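PDB 6XL7: SG7.AF from Anopheles freeborni, which inhibits the alternative pathway of host complement as a mosquito salivary protein, acting on the activated C3 convertase C3bBb. Local coordinates for residues A[14-19]-A[65-70]; A[22-27]-A[87-92]; A[35-40]-A[105-110]; A[43-48]-A[112-117]. All coordinates share one frame; numbering follows the deposited sequence.

Contact 1: residues A[14-19]-A[65-70]; sequences RIDFDE and KVNDVK. With SO4 (sulfate ion), chain B.
Lys70 reaches from helix 56-77 to the loop 14-19 and holds it by a single hydrogen bond. NZ of Lys70 donates to the backbone O of Asp16 at 2.7 Å. The amine lies in the carbonyl plane and approaches almost along the C=O axis (158° at the oxygen). The extended first half of the chain lays Lys70 CD against the Phe17 ring, 3.4 Å from Phe17 CE2. Two later bends, at chi3 (64°) and chi4 (62°), then carry the amine to the carbonyl. Beside it, buried Ile15 crosses Val66 at about a right angle. CG2 of Ile15 meets CG1 of Val66 at 3.7 Å, and its CD1 touches the same methyl. This is the tight part.

The side of Asp16 and Asn67 is looser. Asp16 OD1 stays 3.7 Å from Asn67 ND2, with the carboxylate and amide planes nearly perpendicular. The exposed carboxylate may still favour the charged form of Lys70. A water links Lys70 NZ to Asp18 N. Farther out, NH1 of Arg14 binds a sulfate ion, probably from the crystallisation liquor, which Arg13 also holds. The arrangement is that of an interhelical loop fastened along a helix of a mainly helical bundle.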
# COMPACT_ATOMS: atom_id res chain seq x y z
N ARG A 14 5.71 -7.02 4.43
CA ARG A 14 5.54 -7.94 3.31
C ARG A 14 5.24 -7.22 2.00
O ARG A 14 5.27 -7.87 0.94
CB ARG A 14 4.47 -8.99 3.66
CG ARG A 14 4.93 -10.00 4.71
CD ARG A 14 3.79 -10.52 5.59
NE ARG A 14 4.23 -11.57 6.51
CZ ARG A 14 3.44 -12.15 7.41
NH1 ARG A 14 3.92 -13.10 8.20
NH2 ARG A 14 2.17 -11.77 7.54
N ILE A 15 4.97 -5.92 2.03
CA ILE A 15 4.82 -5.10 0.82
C ILE A 15 6.22 -4.64 0.48
O ILE A 15 6.72 -3.63 0.99
CB ILE A 15 3.87 -3.93 1.04
CG1 ILE A 15 2.44 -4.43 1.23
CG2 ILE A 15 3.92 -2.96 -0.15
CD1 ILE A 15 1.46 -3.36 1.70
N ASP A 16 6.88 -5.39 -0.40
CA ASP A 16 8.27 -5.13 -0.71
C ASP A 16 8.41 -4.14 -1.86
O ASP A 16 7.50 -3.96 -2.67
CB ASP A 16 9.00 -6.42 -1.06
CG ASP A 16 8.36 -7.15 -2.22
OD1 ASP A 16 7.19 -6.87 -2.53
OD2 ASP A 16 9.04 -8.01 -2.82
N PHE A 17 9.56 -3.49 -1.90
CA PHE A 17 9.93 -2.57 -2.97
C PHE A 17 11.23 -3.05 -3.59
O PHE A 17 12.15 -3.47 -2.87
CB PHE A 17 10.11 -1.16 -2.41
CG PHE A 17 8.86 -0.59 -1.81
CD1 PHE A 17 8.54 -0.83 -0.49
CD2 PHE A 17 8.00 0.18 -2.58
CE1 PHE A 17 7.38 -0.30 0.06
CE2 PHE A 17 6.84 0.70 -2.03
CZ PHE A 17 6.53 0.46 -0.71
N ASP A 18 11.31 -3.01 -4.92
CA ASP A 18 12.50 -3.46 -5.64
C ASP A 18 13.49 -2.30 -5.67
O ASP A 18 13.36 -1.37 -6.47
CB ASP A 18 12.11 -3.92 -7.04
CG ASP A 18 13.30 -4.46 -7.85
OD1 ASP A 18 14.46 -4.32 -7.41
OD2 ASP A 18 13.07 -5.02 -8.93
N GLU A 19 14.52 -2.38 -4.82
CA GLU A 19 15.47 -1.29 -4.64
C GLU A 19 16.38 -1.08 -5.85
O GLU A 19 17.12 -0.09 -5.88
CB GLU A 19 16.33 -1.53 -3.40
CG GLU A 19 15.57 -1.35 -2.09
CD GLU A 19 15.12 0.08 -1.87
OE1 GLU A 19 13.97 0.27 -1.43
OE2 GLU A 19 15.91 1.01 -2.15
N LYS A 65 -3.08 -6.96 -3.07
CA LYS A 65 -3.69 -5.85 -3.80
C LYS A 65 -2.70 -4.71 -3.99
O LYS A 65 -2.59 -4.15 -5.09
CB LYS A 65 -4.96 -5.36 -3.10
CG LYS A 65 -6.14 -6.32 -3.20
CD LYS A 65 -7.31 -5.82 -2.36
CE LYS A 65 -8.53 -6.70 -2.56
NZ LYS A 65 -9.71 -6.21 -1.79
N VAL A 66 -1.96 -4.37 -2.94
CA VAL A 66 -0.98 -3.29 -3.04
C VAL A 66 0.13 -3.68 -4.00
O VAL A 66 0.56 -2.87 -4.83
CB VAL A 66 -0.42 -2.93 -1.65
CG1 VAL A 66 0.77 -1.97 -1.80
CG2 VAL A 66 -1.49 -2.32 -0.81
N ASN A 67 0.59 -4.92 -3.94
CA ASN A 67 1.66 -5.30 -4.84
C ASN A 67 1.22 -5.20 -6.30
O ASN A 67 1.98 -4.70 -7.13
CB ASN A 67 2.32 -6.61 -4.40
CG ASN A 67 3.12 -6.43 -3.08
OD1 ASN A 67 3.05 -7.26 -2.17
ND2 ASN A 67 3.87 -5.33 -2.99
N ASP A 68 -0.03 -5.58 -6.62
CA ASP A 68 -0.53 -5.45 -7.99
C ASP A 68 -0.68 -3.99 -8.41
O ASP A 68 -0.33 -3.62 -9.55
CB ASP A 68 -1.87 -6.17 -8.13
CG ASP A 68 -1.76 -7.66 -7.91
OD1 ASP A 68 -0.64 -8.21 -8.02
OD2 ASP A 68 -2.80 -8.31 -7.65
N VAL A 69 -1.22 -3.15 -7.53
CA VAL A 69 -1.37 -1.73 -7.82
C VAL A 69 -0.01 -1.07 -8.02
O VAL A 69 0.17 -0.26 -8.93
CB VAL A 69 -2.21 -1.07 -6.71
CG1 VAL A 69 -2.05 0.44 -6.70
CG2 VAL A 69 -3.68 -1.47 -6.87
N LYS A 70 0.97 -1.45 -7.21
CA LYS A 70 2.31 -0.88 -7.33
C LYS A 70 3.01 -1.35 -8.60
O LYS A 70 3.67 -0.55 -9.27
CB LYS A 70 3.12 -1.21 -6.07
CG LYS A 70 4.54 -0.69 -6.12
CD LYS A 70 5.12 -0.56 -4.73
CE LYS A 70 5.24 -1.91 -4.04
NZ LYS A 70 6.16 -2.82 -4.76
S SO4 B . 7.43 -13.41 8.46
O1 SO4 B . 8.68 -14.11 8.76
O2 SO4 B . 6.38 -14.39 8.20
O3 SO4 B . 7.61 -12.56 7.29
O4 SO4 B . 7.06 -12.59 9.62
O HOH W 1 8.74 -1.42 -6.24

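Contact 2: residues A[22-27]-A[87-92]; sequences KSVYLQ and YSVDCL. With SO4 (sulfate ion), chain C.
Leu92 is the main bump, and its two methyls fit against neighbouring residues of helix 23-46. CD2 of Leu92 sits 3.6 Å from the backbone O of Val24 and 3.9 Å from Val24 CG2. CD1 of Leu92 lies 4.0 Å from CA of Tyr25 and 4.1 Å from CD1 of Tyr25, at the edge of the ring. The fork therefore fills the hollow between Val24 and Tyr25. Phe73 and Phe77 of helix 56-77 also pack on Leu92. CG of Leu92 stands anti to its backbone N (chi1 -169°), which carries both methyls across. The Val24 and Leu92 side chains lie alongside one another, pointing opposite ways.

Toward solvent the fit loosens. CG2 of Val24 also approaches CG2 of Val89, at 4.3 Å. The Tyr87 ring comes no nearer to Lys22 than 4.5 Å, between its CD1 and Lys22 CG.

Both segments hold helix starts. Ser88 is the N-cap residue of helix 89-113, and its OG accepts from Cys91 N at 3.1 Å. At the other start, Ser23 N and OG donate to a sulfate ion, probably from the crystallisation liquor. Cys91 is joined to Cys81 by a disulfide. Two helices starting side by side, packed by apolar side chains, form this end of the helical bundle.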
# COMPACT_ATOMS: atom_id res chain seq x y z
N LYS A 22 14.45 2.90 -10.17
CA LYS A 22 14.92 4.27 -10.09
C LYS A 22 14.42 4.93 -8.81
O LYS A 22 13.27 4.75 -8.41
CB LYS A 22 14.44 5.08 -11.29
CG LYS A 22 15.09 4.71 -12.62
CD LYS A 22 16.51 5.25 -12.73
CE LYS A 22 17.03 5.16 -14.15
NZ LYS A 22 18.37 5.81 -14.30
N SER A 23 15.30 5.72 -8.18
CA SER A 23 14.96 6.33 -6.90
C SER A 23 13.76 7.26 -7.01
O SER A 23 12.96 7.36 -6.07
CB SER A 23 16.17 7.08 -6.33
OG SER A 23 17.24 6.20 -6.10
N VAL A 24 13.61 7.97 -8.13
CA VAL A 24 12.47 8.87 -8.25
C VAL A 24 11.16 8.09 -8.20
O VAL A 24 10.18 8.53 -7.59
CB VAL A 24 12.59 9.78 -9.49
CG1 VAL A 24 12.48 8.99 -10.79
CG2 VAL A 24 11.55 10.89 -9.43
N TYR A 25 11.13 6.91 -8.82
CA TYR A 25 9.96 6.06 -8.73
C TYR A 25 9.77 5.51 -7.32
O TYR A 25 8.66 5.53 -6.77
CB TYR A 25 10.03 4.92 -9.77
CG TYR A 25 9.22 3.73 -9.33
CD1 TYR A 25 7.85 3.68 -9.54
CD2 TYR A 25 9.82 2.69 -8.63
CE1 TYR A 25 7.10 2.61 -9.07
CE2 TYR A 25 9.08 1.63 -8.15
CZ TYR A 25 7.72 1.60 -8.39
OH TYR A 25 6.96 0.54 -7.93
N LEU A 26 10.86 5.02 -6.71
CA LEU A 26 10.75 4.42 -5.38
C LEU A 26 10.21 5.41 -4.36
O LEU A 26 9.39 5.05 -3.50
CB LEU A 26 12.12 3.90 -4.93
CG LEU A 26 12.59 2.60 -5.59
CD1 LEU A 26 14.04 2.36 -5.23
CD2 LEU A 26 11.72 1.43 -5.13
N GLN A 27 10.65 6.67 -4.43
CA GLN A 27 10.17 7.68 -3.50
C GLN A 27 8.66 7.87 -3.63
O GLN A 27 7.95 7.95 -2.62
CB GLN A 27 10.92 9.00 -3.71
CG GLN A 27 12.37 8.93 -3.28
CD GLN A 27 13.21 10.06 -3.84
OE1 GLN A 27 12.69 11.01 -4.42
NE2 GLN A 27 14.53 9.95 -3.67
N TYR A 87 10.84 5.87 -18.07
CA TYR A 87 11.55 6.17 -16.83
C TYR A 87 11.61 7.66 -16.52
O TYR A 87 12.35 8.07 -15.62
CB TYR A 87 12.94 5.52 -16.76
CG TYR A 87 12.97 4.04 -17.11
CD1 TYR A 87 12.85 3.08 -16.12
CD2 TYR A 87 13.12 3.62 -18.42
CE1 TYR A 87 12.88 1.73 -16.43
CE2 TYR A 87 13.13 2.27 -18.74
CZ TYR A 87 13.02 1.33 -17.74
OH TYR A 87 13.04 -0.02 -18.05
N SER A 88 10.83 8.48 -17.22
CA SER A 88 10.87 9.92 -17.01
C SER A 88 9.93 10.35 -15.89
O SER A 88 8.97 9.65 -15.54
CB SER A 88 10.49 10.68 -18.28
OG SER A 88 9.15 10.41 -18.65
N VAL A 89 10.19 11.54 -15.35
CA VAL A 89 9.29 12.16 -14.38
C VAL A 89 7.90 12.35 -14.99
O VAL A 89 6.89 12.20 -14.30
CB VAL A 89 9.90 13.47 -13.87
CG1 VAL A 89 8.87 14.28 -13.07
CG2 VAL A 89 11.12 13.18 -13.00
N ASP A 90 7.83 12.67 -16.29
CA ASP A 90 6.53 12.85 -16.91
C ASP A 90 5.73 11.55 -16.95
O ASP A 90 4.53 11.56 -16.69
CB ASP A 90 6.67 13.47 -18.31
CG ASP A 90 7.10 14.93 -18.26
OD1 ASP A 90 6.75 15.63 -17.29
OD2 ASP A 90 7.77 15.38 -19.22
N CYS A 91 6.38 10.42 -17.25
CA CYS A 91 5.68 9.14 -17.13
C CYS A 91 5.21 8.90 -15.70
O CYS A 91 4.08 8.47 -15.47
CB CYS A 91 6.58 7.97 -17.55
SG CYS A 91 6.94 7.88 -19.33
N LEU A 92 6.08 9.17 -14.73
CA LEU A 92 5.74 8.95 -13.32
C LEU A 92 4.52 9.77 -12.93
O LEU A 92 3.57 9.25 -12.33
CB LEU A 92 6.94 9.34 -12.46
CG LEU A 92 6.87 8.93 -10.99
CD1 LEU A 92 6.87 7.42 -10.86
CD2 LEU A 92 8.05 9.51 -10.26
S SO4 C . 18.81 6.32 -9.48
O1 SO4 C . 17.81 6.97 -10.32
O2 SO4 C . 18.19 5.24 -8.72
O3 SO4 C . 19.39 7.30 -8.57
O4 SO4 C . 19.86 5.75 -10.33

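Contact 3: residues A[35-40]-A[105-110]; sequences SQLREP and EIRGET
This contact belongs to the pairing of helices 23-46 and 89-113, which run in broadly the same direction through the bundle. The short axes approach to 9.1 Å, at 36° to each other. Helix 23-46 is irregular here: it has a wider pi-type turn at 35-38 and a kink at Pro40.

Arg107 carries the contact. Its chain leaves anti to the backbone N, stays extended, and bends at chi3. NH1 then gives two hydrogen bonds to one residue. It donates to the backbone O of Gln36 at 2.8 Å, in the carbonyl plane and on a lone pair. It also donates to OE1 of Gln36 at 3.0 Å, with 163° at the hydrogen, but from above the amide carbonyl plane. Both oxygens lie close to the guanidinium plane. A water spans the other arm, taking a bond from Arg107 NH2 at 2.7 Å and giving one to Gln36 OE1.

The aliphatic part is packed too. CD of Arg107 lies 3.6 Å from CG of Pro40, crossing at about a right angle. CD2 of Leu37 sits on CA of Arg107, also at 3.6 Å, and touches CG2 of Ile106.

Pro40 has no N-H to offer the carbonyl four residues back, which is Gln36 O. Arg107 bonds that oxygen instead, and its two bonds from NH1 hold the guanidinium's rotation. Its positive charge probably polarises both Gln36 carbonyls.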
# COMPACT_ATOMS: atom_id res chain seq x y z
N SER A 35 1.23 7.21 2.80
CA SER A 35 0.20 8.22 3.01
C SER A 35 -1.20 7.64 2.87
O SER A 35 -2.12 8.04 3.59
CB SER A 35 0.40 9.38 2.03
OG SER A 35 0.33 8.93 0.69
N GLN A 36 -1.39 6.71 1.94
CA GLN A 36 -2.72 6.19 1.68
C GLN A 36 -3.09 5.00 2.57
O GLN A 36 -4.28 4.73 2.76
CB GLN A 36 -2.86 5.77 0.21
CG GLN A 36 -2.78 6.93 -0.78
CD GLN A 36 -4.03 7.79 -0.78
OE1 GLN A 36 -5.14 7.30 -0.58
NE2 GLN A 36 -3.85 9.08 -1.02
N LEU A 37 -2.09 4.30 3.12
CA LEU A 37 -2.35 3.05 3.84
C LEU A 37 -1.71 3.00 5.22
O LEU A 37 -2.43 2.82 6.22
CB LEU A 37 -1.91 1.86 2.99
CG LEU A 37 -2.82 1.58 1.79
CD1 LEU A 37 -2.11 0.69 0.80
CD2 LEU A 37 -4.11 0.92 2.26
N ARG A 38 -0.39 3.16 5.32
CA ARG A 38 0.28 2.90 6.59
C ARG A 38 -0.18 3.89 7.66
O ARG A 38 -0.54 3.48 8.77
CB ARG A 38 1.80 2.91 6.42
CG ARG A 38 2.53 2.26 7.59
CD ARG A 38 4.04 2.30 7.44
NE ARG A 38 4.53 1.38 6.42
CZ ARG A 38 4.84 1.73 5.17
NH1 ARG A 38 4.70 2.99 4.80
NH2 ARG A 38 5.28 0.83 4.30
N GLU A 39 -0.18 5.18 7.35
CA GLU A 39 -0.61 6.15 8.37
C GLU A 39 -2.07 5.99 8.77
O GLU A 39 -2.34 5.82 9.97
CB GLU A 39 -0.24 7.59 7.97
CG GLU A 39 -0.85 8.61 8.91
CD GLU A 39 -0.48 10.04 8.56
OE1 GLU A 39 0.05 10.28 7.46
OE2 GLU A 39 -0.74 10.93 9.41
N PRO A 40 -3.05 5.98 7.86
CA PRO A 40 -4.45 5.86 8.32
C PRO A 40 -4.76 4.53 8.98
O PRO A 40 -5.51 4.50 9.96
CB PRO A 40 -5.28 6.11 7.06
CG PRO A 40 -4.35 5.95 5.94
CD PRO A 40 -2.98 6.31 6.43
N GLU A 105 -8.58 3.12 -2.41
CA GLU A 105 -9.66 2.14 -2.47
C GLU A 105 -9.30 0.90 -1.65
O GLU A 105 -10.15 0.35 -0.94
CB GLU A 105 -9.97 1.78 -3.92
CG GLU A 105 -10.50 2.96 -4.72
CD GLU A 105 -10.70 2.64 -6.19
OE1 GLU A 105 -11.28 3.48 -6.91
OE2 GLU A 105 -10.27 1.55 -6.62
N ILE A 106 -8.04 0.47 -1.72
CA ILE A 106 -7.57 -0.63 -0.89
C ILE A 106 -7.73 -0.28 0.59
O ILE A 106 -8.12 -1.14 1.40
CB ILE A 106 -6.13 -1.03 -1.25
CG1 ILE A 106 -6.08 -1.65 -2.65
CG2 ILE A 106 -5.58 -2.00 -0.21
CD1 ILE A 106 -4.66 -1.70 -3.22
N ARG A 107 -7.46 0.97 0.97
CA ARG A 107 -7.64 1.37 2.36
C ARG A 107 -9.08 1.15 2.81
O ARG A 107 -9.33 0.55 3.86
CB ARG A 107 -7.25 2.84 2.56
CG ARG A 107 -7.48 3.34 4.00
CD ARG A 107 -7.31 4.85 4.17
NE ARG A 107 -8.17 5.62 3.28
CZ ARG A 107 -7.74 6.28 2.21
NH1 ARG A 107 -6.45 6.28 1.89
NH2 ARG A 107 -8.61 6.95 1.45
N GLY A 108 -10.04 1.61 2.01
CA GLY A 108 -11.43 1.45 2.39
C GLY A 108 -11.85 -0.01 2.48
O GLY A 108 -12.58 -0.40 3.39
N GLU A 109 -11.39 -0.82 1.54
CA GLU A 109 -11.72 -2.25 1.57
C GLU A 109 -11.11 -2.92 2.79
O GLU A 109 -11.78 -3.72 3.47
CB GLU A 109 -11.23 -2.92 0.28
CG GLU A 109 -11.91 -2.39 -0.98
CD GLU A 109 -11.10 -2.60 -2.25
OE1 GLU A 109 -10.09 -3.33 -2.21
OE2 GLU A 109 -11.49 -2.03 -3.29
N THR A 110 -9.85 -2.60 3.09
CA THR A 110 -9.17 -3.20 4.24
C THR A 110 -9.84 -2.79 5.55
O THR A 110 -10.01 -3.62 6.45
CB THR A 110 -7.70 -2.80 4.22
OG1 THR A 110 -7.11 -3.24 2.98
CG2 THR A 110 -6.93 -3.41 5.39
O HOH W 2 -7.93 8.63 -0.56

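Contact 4: residues A[43-48]-A[112-117]; sequences KKVLNY and KCLTTR
Apolar packing centres on Leu114. Its CD1 meets CG1 of Val45 at 3.7 Å, with the two side chains crossing at about a right angle. The same methyl lies 4.2 Å from CD of Lys44, so the aliphatic part of that lysine borders it on the more exposed side. Leu114 takes chi1 of -112°, away from a staggered position, which suggests some strain in this fit. Val45 also packs on Val5 and Leu8 of helix 2-13.

Aromatic contacts come from Tyr48. Its ring folds back over its own turn, and chi2 of -12° sets it so that CA of Val45 lies 3.7 Å above the ring plane, over the centre. From just past the end region of helix 23-46, the phenol end reaches across to the other segment. CG2 of Thr115 lies 3.4 Å from CE2 of Tyr48 and about as near to CZ and OH, approaching the ring obliquely. OH of Tyr48 is 3.8 Å from CD1 of Leu114.

These residues join the end region of helix 23-46 to the place where helix 89-113 passes into a short, weakly bonded strand, 115-116, antiparallel to 53-54 in a two-stranded sheet. Cys113 is tied to Cys58 by a disulfide.

No hydrogen bond crosses between the two segments. Within 43-48, the backbone O of Lys44 accepts twice from Asn47, from ND2 at 3.1 Å and from the backbone N at 3.2 Å. The ND2 bond is fairly straight (161°), though it comes from above the carbonyl plane. Backbone bonds also link Val45, Leu46 and Tyr48 to Ala1.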
# COMPACT_ATOMS: atom_id res chain seq x y z
N LYS A 43 -3.30 4.41 12.59
CA LYS A 43 -4.13 5.22 13.47
C LYS A 43 -5.41 4.49 13.85
O LYS A 43 -5.87 4.57 14.99
CB LYS A 43 -4.51 6.54 12.79
CG LYS A 43 -3.39 7.50 12.49
CD LYS A 43 -4.03 8.80 11.98
CE LYS A 43 -3.03 9.75 11.39
NZ LYS A 43 -3.67 11.06 11.06
N LYS A 44 -6.00 3.77 12.89
CA LYS A 44 -7.25 3.06 13.16
C LYS A 44 -7.05 1.97 14.20
O LYS A 44 -7.79 1.88 15.19
CB LYS A 44 -7.76 2.47 11.85
CG LYS A 44 -9.09 1.74 11.92
CD LYS A 44 -9.53 1.36 10.50
CE LYS A 44 -10.83 0.56 10.46
NZ LYS A 44 -12.02 1.37 10.82
N VAL A 45 -6.04 1.11 14.00
CA VAL A 45 -5.88 -0.04 14.88
C VAL A 45 -5.33 0.34 16.24
O VAL A 45 -5.49 -0.42 17.20
CB VAL A 45 -5.06 -1.18 14.25
CG1 VAL A 45 -5.61 -1.55 12.88
CG2 VAL A 45 -3.56 -0.83 14.20
N LEU A 46 -4.67 1.49 16.34
CA LEU A 46 -4.22 1.95 17.65
C LEU A 46 -5.37 2.00 18.64
O LEU A 46 -5.17 1.72 19.83
CB LEU A 46 -3.57 3.33 17.49
CG LEU A 46 -2.78 3.91 18.64
CD1 LEU A 46 -1.77 2.89 19.17
CD2 LEU A 46 -2.08 5.16 18.15
N ASN A 47 -6.59 2.33 18.17
CA ASN A 47 -7.77 2.48 19.03
C ASN A 47 -8.29 1.18 19.59
O ASN A 47 -9.06 1.21 20.56
CB ASN A 47 -8.93 3.11 18.24
CG ASN A 47 -8.64 4.53 17.77
OD1 ASN A 47 -8.74 5.48 18.54
ND2 ASN A 47 -8.32 4.67 16.49
N TYR A 48 -7.93 0.05 19.01
CA TYR A 48 -8.58 -1.21 19.37
C TYR A 48 -8.20 -1.60 20.80
O TYR A 48 -7.07 -1.37 21.24
CB TYR A 48 -8.09 -2.30 18.43
CG TYR A 48 -8.54 -2.15 17.00
CD1 TYR A 48 -9.53 -1.24 16.64
CD2 TYR A 48 -7.98 -2.95 16.01
CE1 TYR A 48 -9.94 -1.12 15.31
CE2 TYR A 48 -8.40 -2.84 14.70
CZ TYR A 48 -9.37 -1.93 14.36
OH TYR A 48 -9.76 -1.85 13.04
N LYS A 112 -12.88 -2.29 6.13
CA LYS A 112 -14.12 -3.05 6.32
C LYS A 112 -13.86 -4.46 6.86
O LYS A 112 -14.72 -5.01 7.56
CB LYS A 112 -14.91 -3.13 5.02
CG LYS A 112 -15.54 -1.81 4.57
CD LYS A 112 -16.30 -2.00 3.26
CE LYS A 112 -17.06 -0.74 2.87
NZ LYS A 112 -16.15 0.42 2.65
N CYS A 113 -12.71 -5.05 6.57
CA CYS A 113 -12.45 -6.44 6.92
C CYS A 113 -11.44 -6.62 8.04
O CYS A 113 -11.13 -7.77 8.40
CB CYS A 113 -12.03 -7.27 5.69
SG CYS A 113 -10.53 -6.77 4.73
N LEU A 114 -10.93 -5.53 8.62
CA LEU A 114 -9.74 -5.61 9.46
C LEU A 114 -9.95 -6.46 10.71
O LEU A 114 -9.07 -7.24 11.09
CB LEU A 114 -9.27 -4.21 9.85
CG LEU A 114 -7.96 -3.71 9.26
CD1 LEU A 114 -7.61 -2.38 9.92
CD2 LEU A 114 -6.84 -4.72 9.45
N THR A 115 -11.10 -6.33 11.37
CA THR A 115 -11.32 -7.04 12.63
C THR A 115 -12.21 -8.26 12.43
O THR A 115 -13.02 -8.34 11.50
CB THR A 115 -11.91 -6.12 13.71
OG1 THR A 115 -13.22 -5.69 13.31
CG2 THR A 115 -11.02 -4.92 13.93
N THR A 116 -12.06 -9.22 13.35
CA THR A 116 -12.83 -10.46 13.32
C THR A 116 -13.17 -10.86 14.75
O THR A 116 -12.85 -10.15 15.70
CB THR A 116 -12.09 -11.54 12.53
OG1 THR A 116 -12.95 -12.65 12.31
CG2 THR A 116 -10.83 -11.99 13.25
N ARG A 117 -13.85 -11.99 14.92
CA ARG A 117 -14.21 -12.46 16.25
C ARG A 117 -13.05 -13.19 16.90
O ARG A 117 -12.16 -13.72 16.24
CB ARG A 117 -15.32 -13.50 16.20
CG ARG A 117 -16.55 -13.15 15.46
CD ARG A 117 -17.45 -14.37 15.47
NE ARG A 117 -18.77 -14.08 14.94
CZ ARG A 117 -19.76 -14.96 14.93
NH1 ARG A 117 -19.57 -16.17 15.45
NH2 ARG A 117 -20.94 -14.63 14.44

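In the fold
From the N terminus, helix 2-13 leads into the loop of contact 1, which closes over 45 residues onto helix 56-77. Contacts 2, 3 and 4 start in turn along helix 23-46 and close over 59, 64 and 63 residues onto successive parts of helix 89-113 and the strand after it. First and second segments follow the same order, so all four loops cross and none nests. Contacts 2 and 4 lie on opposite sides of the chain's centre, with centres about 34 Å apart. Contact 1 touches contact 2 through Lys70 and Tyr25. It joins contact 3 through the Lys65-Glu109 salt bridge, so helix 56-77 is tied to helix 23-46 at Tyr25 and to helix 89-113 at Glu109.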